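Local atomic coordinates of seryl-tRNA synthetase (Pyrococcus horikoshii, PDB entry 2DQ0), a protein that probably charges tRNA(Ser) with serine, using ATP, and probably also places serine on tRNA(Sec) as the first step toward selenocysteinyl-tRNA. Residues K160-L165 against I417-Q422; C281-A286 against H300-V305; E315-H320 against A374-D379. All coordinates share one frame; numbering follows the deposited sequence.

All three contacts belong to the globular part of this class II synthetase. Contact 1 joins the start of helix 162-168 to the end of helix 410-420, and so closes a loop of 251 residues. Contacts 2 and 3 both fall inside that loop, one after the other. Strand 301-311 of contact 2 runs on toward helix 316-333 of contact 3, and both reach the same mixed sheet. Their centres lie about 24 Å apart. Contact 1 is about 21 Å from contact 2 and about 34 Å from contact 3, centre to centre. Contact 2 supplies part of the pocket for the seryl-adenylate analogue. Contact 3 lays helix 316-333 on strand 367-376.

Contact 1. Residues K160-L165 against I417-Q422; sequences KLHVDL and ILENHQ
A helix N-terminus meets a helix C-terminus here, and side chains of E419 and Q422 bind the backbone at K160 and H162. L161 is the N-cap of helix 162-168. E419 OE2 accepts from H162 N at 2.7 Å, on the anti side, 23° out of the carboxylate plane. The acceptor therefore sits at the start of the helix, where the dipole would probably favour its negative charge. E419 OE2 also lies at the edge of the H162 ring, 3.5 Å from H162 CB. Q422 uses both ends of its amide on K160. Q422 OE1 takes K160 N at 2.9 Å. Q422 NE2 gives to K160 O at 3.1 Å, in the carbonyl plane on a lone pair. NE2 also gives to E419 O at 170°, nearly straight. Three bonds thus fix the rotation of this buried amide. Beside it, L165 CD1 packs 4.0 Å from L418 CB. L165 CD1 also lies 3.9 Å from Q422 CD, where the two side chains cross at about a right angle. Around the contact, E419 OE1 binds Q365 N and H162 NE2 binds I296 N. Helix 410-420 ends near strand 354-362, where N420 ND2 meets W361 O.

Contact 2. Residues C281-A286 against H300-V305; sequences CFRKEA and HQFHKV. With SSA (5'-O-(N-(L-seryl)-sulfamoyl)adenosine), chain G; SO4 (sulfate ion), chain C.
C281 and F302 form the tightly packed end of this contact. C281 CB sits over one face of the F302 ring, 3.7 Å from its centroid. C281 SG lies obliquely to the ring, a sulfur-aromatic contact, and is 3.8 Å from K304 CE. The adenine of the seryl-adenylate analogue covers the opposite face, with its C5 3.3 Å from F302 CE1. R283 CG meets the ring edge. F302 is thus held between strand 273-282 and the base. An alanine here would probably leave the adenine without the ring that lies against its face and open a gap above C281. The strands are antiparallel: C281 and F302 are a hydrogen-bonded pair, F282 and Q301 a non-hydrogen-bonded one. The run F282 to E285 matches the fRxE signature of class II motif 2, whose arginine contacts the alpha-phosphate. Here R283 NH2 gives to O1S of the sulfamoyl group, its stand-in, at 2.6 Å. R283 NH1 binds P251 O, and one guanidinium face lies against adenine N7. E285 OE2 accepts from adenine N6 at 2.8 Å. On the other face of the sheet, F282 and Q301 lie side by side, and Q301 bonds to Y219 of the second subunit. The loop end is more open: K284, E285 and H300 are partly exposed, and polar bonds rather than packed side chains hold it. H300 ND1 gives to R283 O at 2.8 Å, in the ring plane and nearly straight at 170°. H300 NE2 binds a sulfate, probably from the crystallisation liquor, which R184 also holds.

Contact 3. Residues E315-H320 against A374-D379; sequences ESWEWH and ASNCTD
N376 reaches between W317 and H320 and meets a ring of each. Its CG is anti to the backbone N (chi1 179°), which carries the amide toward helix 316-333. N376 ND2 stands over the centre of the W317 indole, 3.0 Å above its plane. The side chains cross at about a right angle, and the amide plane is turned 57° from the ring. N376 CB lies over one face of the H320 ring, 4.0 Å from its centroid, in a CH-pi contact. Two residues earlier in the strand, H320 NE2 gives to A374 O at 3.1 Å, from above the carbonyl plane. Y356 stacks on the H320 ring. The axes of helix 316-320 and strand 374-376 approach to 8.3 Å at 177°; the helix lies along the strand on one side of the class II core sheet. N376 ND2 also gives a weak bond to S316 OG at 3.3 Å; that hydroxyl also bonds to H401 ND1. N376 OD1 accepts from T378 N at 2.9 Å, an Asx turn. The amide oxygen is thus held in the turn, while its nitrogen lies over the indole face, where the ring electrons would probably favour an N-H group.

Contact 1. Residues K160-L165 against I417-Q422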
loop_
_atom_site.group_PDB
_atom_site.type_symbol
_atom_site.label_atom_id
_atom_site.label_comp_id
_atom_site.label_asym_id
_atom_site.label_seq_id
_atom_site.Cartn_x
_atom_site.Cartn_y
_atom_site.Cartn_z
ATOM N N LYS A 160 4.764 -29.543 11.670
ATOM C CA LYS A 160 4.807 -29.004 10.314
ATOM C C LYS A 160 5.246 -27.537 10.182
ATOM O O LYS A 160 5.210 -26.752 11.140
ATOM C CB LYS A 160 3.434 -29.188 9.647
ATOM C CG LYS A 160 2.921 -30.630 9.658
ATOM C CD LYS A 160 1.698 -30.841 8.746
ATOM C CE LYS A 160 1.169 -32.286 8.785
ATOM N NZ LYS A 160 0.382 -32.656 10.038
ATOM N N LEU A 161 5.673 -27.187 8.977
ATOM C CA LEU A 161 6.094 -25.825 8.666
ATOM C C LEU A 161 4.840 -24.996 8.449
ATOM O O LEU A 161 3.807 -25.517 7.983
ATOM C CB LEU A 161 6.919 -25.819 7.403
ATOM C CG LEU A 161 8.328 -26.308 7.692
ATOM C CD1 LEU A 161 9.042 -26.478 6.346
ATOM C CD2 LEU A 161 9.055 -25.320 8.635
ATOM N N HIS A 162 4.923 -23.705 8.762
ATOM C CA HIS A 162 3.741 -22.861 8.627
ATOM C C HIS A 162 3.129 -22.882 7.220
ATOM O O HIS A 162 1.894 -22.868 7.066
ATOM C CB HIS A 162 4.047 -21.421 9.068
ATOM C CG HIS A 162 4.491 -20.526 7.959
ATOM N ND1 HIS A 162 5.801 -20.448 7.544
ATOM C CD2 HIS A 162 3.800 -19.654 7.190
ATOM C CE1 HIS A 162 5.899 -19.562 6.572
ATOM N NE2 HIS A 162 4.699 -19.066 6.339
ATOM N N VAL A 163 3.988 -22.943 6.203
ATOM C CA VAL A 163 3.524 -22.965 4.829
ATOM C C VAL A 163 2.603 -24.163 4.635
ATOM O O VAL A 163 1.503 -24.044 4.107
ATOM C CB VAL A 163 4.691 -23.085 3.847
ATOM C CG1 VAL A 163 4.230 -22.687 2.463
ATOM C CG2 VAL A 163 5.867 -22.224 4.315
ATOM N N ASP A 164 3.039 -25.329 5.082
ATOM C CA ASP A 164 2.208 -26.503 4.920
ATOM C C ASP A 164 0.908 -26.396 5.693
ATOM O O ASP A 164 -0.134 -26.849 5.221
ATOM C CB ASP A 164 3.004 -27.752 5.296
ATOM C CG ASP A 164 4.141 -28.009 4.309
ATOM O OD1 ASP A 164 3.830 -28.177 3.098
ATOM O OD2 ASP A 164 5.329 -28.019 4.721
ATOM N N LEU A 165 0.958 -25.774 6.868
ATOM C CA LEU A 165 -0.237 -25.602 7.668
ATOM C C LEU A 165 -1.228 -24.664 6.943
ATOM O O LEU A 165 -2.437 -24.896 6.952
ATOM C CB LEU A 165 0.142 -25.071 9.060
ATOM C CG LEU A 165 0.699 -26.157 10.008
ATOM C CD1 LEU A 165 1.410 -25.520 11.192
ATOM C CD2 LEU A 165 -0.442 -27.080 10.506
ATOM N N ILE A 417 2.099 -18.530 15.470
ATOM C CA ILE A 417 0.897 -19.142 16.022
ATOM C C ILE A 417 0.597 -20.479 15.374
ATOM O O ILE A 417 0.234 -21.428 16.065
ATOM C CB ILE A 417 -0.329 -18.195 15.910
ATOM C CG1 ILE A 417 -0.134 -17.017 16.871
ATOM C CG2 ILE A 417 -1.641 -18.947 16.205
ATOM C CD1 ILE A 417 -1.234 -15.997 16.830
ATOM N N LEU A 418 0.769 -20.571 14.060
ATOM C CA LEU A 418 0.496 -21.831 13.364
ATOM C C LEU A 418 1.486 -22.917 13.791
ATOM O O LEU A 418 1.104 -24.055 14.065
ATOM C CB LEU A 418 0.571 -21.657 11.838
ATOM C CG LEU A 418 -0.483 -20.794 11.133
ATOM C CD1 LEU A 418 -0.231 -20.729 9.629
ATOM C CD2 LEU A 418 -1.844 -21.399 11.405
ATOM N N GLU A 419 2.761 -22.564 13.852
ATOM C CA GLU A 419 3.746 -23.549 14.212
ATOM C C GLU A 419 3.752 -23.917 15.685
ATOM O O GLU A 419 4.001 -25.057 16.018
ATOM C CB GLU A 419 5.143 -23.115 13.724
ATOM C CG GLU A 419 5.326 -23.374 12.214
ATOM C CD GLU A 419 6.751 -23.163 11.669
ATOM O OE1 GLU A 419 7.741 -23.292 12.435
ATOM O OE2 GLU A 419 6.877 -22.900 10.442
ATOM N N ASN A 420 3.422 -22.978 16.559
ATOM C CA ASN A 420 3.435 -23.255 17.992
ATOM C C ASN A 420 2.157 -23.833 18.581
ATOM O O ASN A 420 2.193 -24.428 19.663
ATOM C CB ASN A 420 3.802 -21.991 18.760
ATOM C CG ASN A 420 5.292 -21.741 18.777
ATOM O OD1 ASN A 420 6.050 -22.508 19.366
ATOM N ND2 ASN A 420 5.725 -20.668 18.123
ATOM N N HIS A 421 1.029 -23.672 17.891
ATOM C CA HIS A 421 -0.227 -24.184 18.420
ATOM C C HIS A 421 -0.871 -25.254 17.537
ATOM O O HIS A 421 -2.091 -25.485 17.623
ATOM C CB HIS A 421 -1.230 -23.042 18.649
ATOM C CG HIS A 421 -0.766 -21.999 19.620
ATOM N ND1 HIS A 421 -0.588 -22.252 20.960
ATOM C CD2 HIS A 421 -0.485 -20.685 19.451
ATOM C CE1 HIS A 421 -0.225 -21.142 21.578
ATOM N NE2 HIS A 421 -0.155 -20.176 20.684
ATOM N N GLN A 422 -0.063 -25.900 16.697
ATOM C CA GLN A 422 -0.572 -26.960 15.828
ATOM C C GLN A 422 -0.678 -28.279 16.595
ATOM O O GLN A 422 0.007 -28.487 17.585
ATOM C CB GLN A 422 0.369 -27.194 14.657
ATOM C CG GLN A 422 1.721 -27.722 15.089
ATOM C CD GLN A 422 2.627 -27.961 13.911
ATOM O OE1 GLN A 422 2.333 -28.794 13.053
ATOM N NE2 GLN A 422 3.736 -27.221 13.850
#

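Contact 2. Residues C281-A286 against H300-V305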
loop_
_atom_site.group_PDB
_atom_site.type_symbol
_atom_site.label_atom_id
_atom_site.label_comp_id
_atom_site.label_asym_id
_atom_site.label_seq_id
_atom_site.Cartn_x
_atom_site.Cartn_y
_atom_site.Cartn_z
ATOM N N CYS A 281 2.982 -2.822 5.034
ATOM C CA CYS A 281 4.398 -2.516 4.846
ATOM C C CYS A 281 4.870 -3.130 3.555
ATOM O O CYS A 281 4.522 -4.273 3.246
ATOM C CB CYS A 281 5.232 -3.083 5.997
ATOM S SG CYS A 281 4.777 -2.469 7.630
ATOM N N PHE A 282 5.686 -2.389 2.811
ATOM C CA PHE A 282 6.188 -2.876 1.537
ATOM C C PHE A 282 7.692 -2.856 1.499
ATOM O O PHE A 282 8.311 -1.833 1.784
ATOM C CB PHE A 282 5.634 -2.025 0.389
ATOM C CG PHE A 282 4.164 -1.799 0.466
ATOM C CD1 PHE A 282 3.648 -0.760 1.245
ATOM C CD2 PHE A 282 3.280 -2.643 -0.198
ATOM C CE1 PHE A 282 2.274 -0.566 1.362
ATOM C CE2 PHE A 282 1.890 -2.459 -0.091
ATOM C CZ PHE A 282 1.388 -1.420 0.692
ATOM N N ARG A 283 8.283 -3.996 1.158
ATOM C CA ARG A 283 9.734 -4.078 1.068
ATOM C C ARG A 283 10.135 -4.918 -0.134
ATOM O O ARG A 283 9.515 -5.921 -0.464
ATOM C CB ARG A 283 10.363 -4.652 2.353
ATOM C CG ARG A 283 9.441 -4.740 3.533
ATOM C CD ARG A 283 9.799 -3.839 4.688
ATOM N NE ARG A 283 10.798 -4.407 5.582
ATOM C CZ ARG A 283 10.891 -4.101 6.875
ATOM N NH1 ARG A 283 10.037 -3.250 7.421
ATOM N NH2 ARG A 283 11.854 -4.609 7.627
ATOM N N LYS A 284 11.180 -4.464 -0.804
ATOM C CA LYS A 284 11.700 -5.138 -1.980
ATOM C C LYS A 284 12.361 -6.467 -1.626
ATOM O O LYS A 284 12.305 -7.411 -2.406
ATOM C CB LYS A 284 12.745 -4.261 -2.670
ATOM C CG LYS A 284 12.229 -3.049 -3.436
ATOM C CD LYS A 284 13.432 -2.213 -3.905
ATOM C CE LYS A 284 13.051 -1.098 -4.847
ATOM N NZ LYS A 284 14.207 -0.165 -5.053
ATOM N N GLU A 285 12.965 -6.537 -0.442
ATOM C CA GLU A 285 13.697 -7.728 -0.030
ATOM C C GLU A 285 14.617 -8.107 -1.188
ATOM O O GLU A 285 14.714 -9.276 -1.560
ATOM C CB GLU A 285 12.757 -8.889 0.287
ATOM C CG GLU A 285 11.927 -8.691 1.547
ATOM C CD GLU A 285 12.759 -8.456 2.818
ATOM O OE1 GLU A 285 13.873 -9.016 2.938
ATOM O OE2 GLU A 285 12.280 -7.720 3.709
ATOM N N ALA A 286 15.296 -7.109 -1.751
ATOM C CA ALA A 286 16.182 -7.339 -2.887
ATOM C C ALA A 286 17.329 -8.309 -2.600
ATOM O O ALA A 286 17.569 -9.235 -3.374
ATOM C CB ALA A 286 16.720 -6.019 -3.392
ATOM N N HIS A 300 6.841 -9.462 0.265
ATOM C CA HIS A 300 6.861 -8.081 -0.155
ATOM C C HIS A 300 5.878 -7.159 0.587
ATOM O O HIS A 300 6.124 -5.937 0.674
ATOM C CB HIS A 300 6.632 -8.020 -1.663
ATOM C CG HIS A 300 7.786 -8.543 -2.439
ATOM N ND1 HIS A 300 9.067 -8.061 -2.262
ATOM C CD2 HIS A 300 7.871 -9.526 -3.368
ATOM C CE1 HIS A 300 9.889 -8.724 -3.053
ATOM N NE2 HIS A 300 9.188 -9.615 -3.734
ATOM N N GLN A 301 4.772 -7.723 1.086
ATOM C CA GLN A 301 3.800 -6.931 1.836
ATOM C C GLN A 301 3.312 -7.676 3.067
ATOM O O GLN A 301 3.072 -8.886 3.027
ATOM C CB GLN A 301 2.585 -6.525 0.968
ATOM C CG GLN A 301 1.525 -7.575 0.838
ATOM C CD GLN A 301 0.297 -7.156 0.009
ATOM O OE1 GLN A 301 0.424 -6.666 -1.118
ATOM N NE2 GLN A 301 -0.899 -7.400 0.557
ATOM N N PHE A 302 3.199 -6.933 4.160
ATOM C CA PHE A 302 2.700 -7.451 5.427
ATOM C C PHE A 302 2.147 -6.315 6.275
ATOM O O PHE A 302 2.452 -5.125 6.062
ATOM C CB PHE A 302 3.783 -8.182 6.219
ATOM C CG PHE A 302 4.960 -7.326 6.593
ATOM C CD1 PHE A 302 5.999 -7.110 5.692
ATOM C CD2 PHE A 302 5.053 -6.769 7.865
ATOM C CE1 PHE A 302 7.116 -6.357 6.059
ATOM C CE2 PHE A 302 6.171 -6.015 8.244
ATOM C CZ PHE A 302 7.202 -5.810 7.340
ATOM N N HIS A 303 1.331 -6.696 7.243
ATOM C CA HIS A 303 0.708 -5.746 8.147
ATOM C C HIS A 303 1.488 -5.692 9.453
ATOM O O HIS A 303 1.955 -6.726 9.949
ATOM C CB HIS A 303 -0.726 -6.181 8.394
ATOM C CG HIS A 303 -1.580 -6.117 7.174
ATOM N ND1 HIS A 303 -2.722 -6.873 7.023
ATOM C CD2 HIS A 303 -1.482 -5.353 6.058
ATOM C CE1 HIS A 303 -3.290 -6.578 5.865
ATOM N NE2 HIS A 303 -2.557 -5.658 5.260
ATOM N N LYS A 304 1.641 -4.490 10.004
ATOM C CA LYS A 304 2.357 -4.320 11.258
ATOM C C LYS A 304 1.859 -3.196 12.161
ATOM O O LYS A 304 1.671 -2.068 11.733
ATOM C CB LYS A 304 3.848 -4.122 10.989
ATOM C CG LYS A 304 4.680 -4.037 12.250
ATOM C CD LYS A 304 6.180 -4.133 11.945
ATOM C CE LYS A 304 6.616 -3.070 10.928
ATOM N NZ LYS A 304 6.301 -1.676 11.381
ATOM N N VAL A 305 1.624 -3.536 13.420
ATOM C CA VAL A 305 1.204 -2.573 14.423
ATOM C C VAL A 305 2.545 -2.133 15.005
ATOM O O VAL A 305 3.310 -2.965 15.503
ATOM C CB VAL A 305 0.352 -3.251 15.503
ATOM C CG1 VAL A 305 0.048 -2.278 16.641
ATOM C CG2 VAL A 305 -0.933 -3.759 14.884
HETATM N N10 SSA G . 10.246 -0.162 12.512
HETATM C CA SSA G . 11.015 -1.319 13.005
HETATM C CB SSA G . 10.378 -1.910 14.234
HETATM O OG SSA G . 9.163 -2.606 13.936
HETATM C C9 SSA G . 11.149 -2.439 11.980
HETATM O O9 SSA G . 10.539 -2.398 10.915
HETATM N N8 SSA G . 11.975 -3.445 12.292
HETATM S S1 SSA G . 12.140 -4.696 11.297
HETATM O O1S SSA G . 12.693 -4.143 10.068
HETATM O O2S SSA G . 12.879 -5.707 12.043
HETATM O "O5'" SSA G . 10.668 -5.168 11.037
HETATM C "C5'" SSA G . 9.857 -5.540 12.135
HETATM C "C4'" SSA G . 9.286 -6.913 11.965
HETATM O "O4'" SSA G . 8.443 -6.975 10.799
HETATM C "C3'" SSA G . 10.246 -8.071 11.777
HETATM O "O3'" SSA G . 10.806 -8.436 13.022
HETATM C "C2'" SSA G . 9.268 -9.126 11.291
HETATM O "O2'" SSA G . 8.420 -9.636 12.292
HETATM C "C1'" SSA G . 8.448 -8.302 10.290
HETATM N N9 SSA G . 9.028 -8.236 8.952
HETATM C C8 SSA G . 10.100 -7.488 8.493
HETATM N N7 SSA G . 10.361 -7.669 7.224
HETATM C C5 SSA G . 9.407 -8.597 6.816
HETATM C C6 SSA G . 9.150 -9.226 5.569
HETATM N N6 SSA G . 9.867 -8.991 4.474
HETATM N N1 SSA G . 8.102 -10.104 5.494
HETATM C C2 SSA G . 7.371 -10.331 6.607
HETATM N N3 SSA G . 7.525 -9.799 7.842
HETATM C C4 SSA G . 8.575 -8.947 7.876
HETATM S S SO4 C . 11.479 -11.639 -5.675
HETATM O O1 SO4 C . 10.791 -10.971 -6.796
HETATM O O2 SO4 C . 10.480 -12.027 -4.669
HETATM O O3 SO4 C . 12.174 -12.848 -6.162
HETATM O O4 SO4 C . 12.463 -10.712 -5.081
#

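Contact 3. Residues E315-H320 against A374-D379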
loop_
_atom_site.group_PDB
_atom_site.type_symbol
_atom_site.label_atom_id
_atom_site.label_comp_id
_atom_site.label_asym_id
_atom_site.label_seq_id
_atom_site.Cartn_x
_atom_site.Cartn_y
_atom_site.Cartn_z
ATOM N N GLU A 315 15.513 10.142 28.919
ATOM C CA GLU A 315 14.461 9.145 29.156
ATOM C C GLU A 315 14.427 7.977 28.127
ATOM O O GLU A 315 13.739 6.962 28.330
ATOM C CB GLU A 315 13.098 9.845 29.128
ATOM C CG GLU A 315 12.856 10.851 30.229
ATOM C CD GLU A 315 12.849 10.200 31.597
ATOM O OE1 GLU A 315 12.319 9.075 31.714
ATOM O OE2 GLU A 315 13.361 10.816 32.555
ATOM N N SER A 316 15.180 8.122 27.037
ATOM C CA SER A 316 15.157 7.149 25.955
ATOM C C SER A 316 15.530 5.719 26.299
ATOM O O SER A 316 14.821 4.778 25.912
ATOM C CB SER A 316 15.990 7.660 24.773
ATOM O OG SER A 316 17.363 7.692 25.082
ATOM N N TRP A 317 16.621 5.541 27.032
ATOM C CA TRP A 317 17.029 4.198 27.394
ATOM C C TRP A 317 15.969 3.528 28.255
ATOM O O TRP A 317 15.764 2.313 28.179
ATOM C CB TRP A 317 18.390 4.217 28.097
ATOM C CG TRP A 317 19.453 4.622 27.155
ATOM C CD1 TRP A 317 20.107 5.816 27.122
ATOM C CD2 TRP A 317 19.857 3.913 25.977
ATOM N NE1 TRP A 317 20.882 5.909 25.987
ATOM C CE2 TRP A 317 20.748 4.754 25.266
ATOM C CE3 TRP A 317 19.545 2.653 25.445
ATOM C CZ2 TRP A 317 21.329 4.378 24.056
ATOM C CZ3 TRP A 317 20.129 2.278 24.233
ATOM C CH2 TRP A 317 21.009 3.141 23.555
ATOM N N GLU A 318 15.270 4.308 29.062
ATOM C CA GLU A 318 14.239 3.707 29.881
ATOM C C GLU A 318 13.070 3.300 28.973
ATOM O O GLU A 318 12.437 2.256 29.178
ATOM C CB GLU A 318 13.768 4.695 30.931
ATOM C CG GLU A 318 12.995 4.052 32.058
ATOM C CD GLU A 318 12.381 5.078 32.973
ATOM O OE1 GLU A 318 13.006 6.152 33.151
ATOM O OE2 GLU A 318 11.286 4.804 33.513
ATOM N N TRP A 319 12.784 4.131 27.970
ATOM C CA TRP A 319 11.708 3.836 27.034
ATOM C C TRP A 319 12.025 2.593 26.220
ATOM O O TRP A 319 11.164 1.719 26.026
ATOM C CB TRP A 319 11.465 5.028 26.106
ATOM C CG TRP A 319 10.401 5.897 26.669
ATOM C CD1 TRP A 319 10.547 7.163 27.178
ATOM C CD2 TRP A 319 9.067 5.492 26.978
ATOM N NE1 TRP A 319 9.391 7.557 27.801
ATOM C CE2 TRP A 319 8.464 6.553 27.697
ATOM C CE3 TRP A 319 8.320 4.326 26.723
ATOM C CZ2 TRP A 319 7.148 6.489 28.171
ATOM C CZ3 TRP A 319 7.007 4.258 27.192
ATOM C CH2 TRP A 319 6.434 5.337 27.912
ATOM N N HIS A 320 13.268 2.528 25.750
ATOM C CA HIS A 320 13.741 1.401 24.968
ATOM C C HIS A 320 13.365 0.149 25.727
ATOM O O HIS A 320 12.769 -0.794 25.201
ATOM C CB HIS A 320 15.266 1.454 24.833
ATOM C CG HIS A 320 15.829 0.404 23.927
ATOM N ND1 HIS A 320 17.168 0.081 23.903
ATOM C CD2 HIS A 320 15.241 -0.369 22.982
ATOM C CE1 HIS A 320 17.380 -0.844 22.982
ATOM N NE2 HIS A 320 16.226 -1.134 22.409
ATOM N N ALA A 374 13.115 -3.832 18.503
ATOM C CA ALA A 374 12.945 -2.614 19.310
ATOM C C ALA A 374 14.267 -1.847 19.283
ATOM O O ALA A 374 15.290 -2.336 19.743
ATOM C CB ALA A 374 12.575 -2.971 20.746
ATOM N N SER A 375 14.243 -0.636 18.753
ATOM C CA SER A 375 15.458 0.161 18.648
ATOM C C SER A 375 15.414 1.489 19.392
ATOM O O SER A 375 14.367 2.126 19.514
ATOM C CB SER A 375 15.740 0.475 17.173
ATOM O OG SER A 375 15.749 -0.698 16.383
ATOM N N ASN A 376 16.558 1.902 19.911
ATOM C CA ASN A 376 16.630 3.210 20.511
ATOM C C ASN A 376 17.455 3.943 19.455
ATOM O O ASN A 376 18.629 3.629 19.203
ATOM C CB ASN A 376 17.363 3.212 21.841
ATOM C CG ASN A 376 17.457 4.611 22.439
ATOM O OD1 ASN A 376 17.167 5.614 21.766
ATOM N ND2 ASN A 376 17.867 4.688 23.698
ATOM N N CYS A 377 16.838 4.909 18.808
ATOM C CA CYS A 377 17.554 5.612 17.768
ATOM C C CYS A 377 18.309 6.836 18.219
ATOM O O CYS A 377 18.890 7.534 17.381
ATOM C CB CYS A 377 16.587 5.972 16.646
ATOM S SG CYS A 377 15.930 4.501 15.865
ATOM N N THR A 378 18.302 7.113 19.527
ATOM C CA THR A 378 19.023 8.275 20.025
ATOM C C THR A 378 18.529 9.496 19.243
ATOM O O THR A 378 17.321 9.640 19.018
ATOM C CB THR A 378 20.545 8.045 19.809
ATOM O OG1 THR A 378 20.975 7.019 20.704
ATOM C CG2 THR A 378 21.354 9.291 20.059
ATOM N N ASP A 379 19.457 10.349 18.811
ATOM C CA ASP A 379 19.123 11.538 18.043
ATOM C C ASP A 379 19.465 11.400 16.565
ATOM O O ASP A 379 19.553 12.407 15.863
ATOM C CB ASP A 379 19.871 12.757 18.604
ATOM C CG ASP A 379 21.396 12.633 18.499
ATOM O OD1 ASP A 379 22.088 13.611 18.845
ATOM O OD2 ASP A 379 21.917 11.578 18.084
#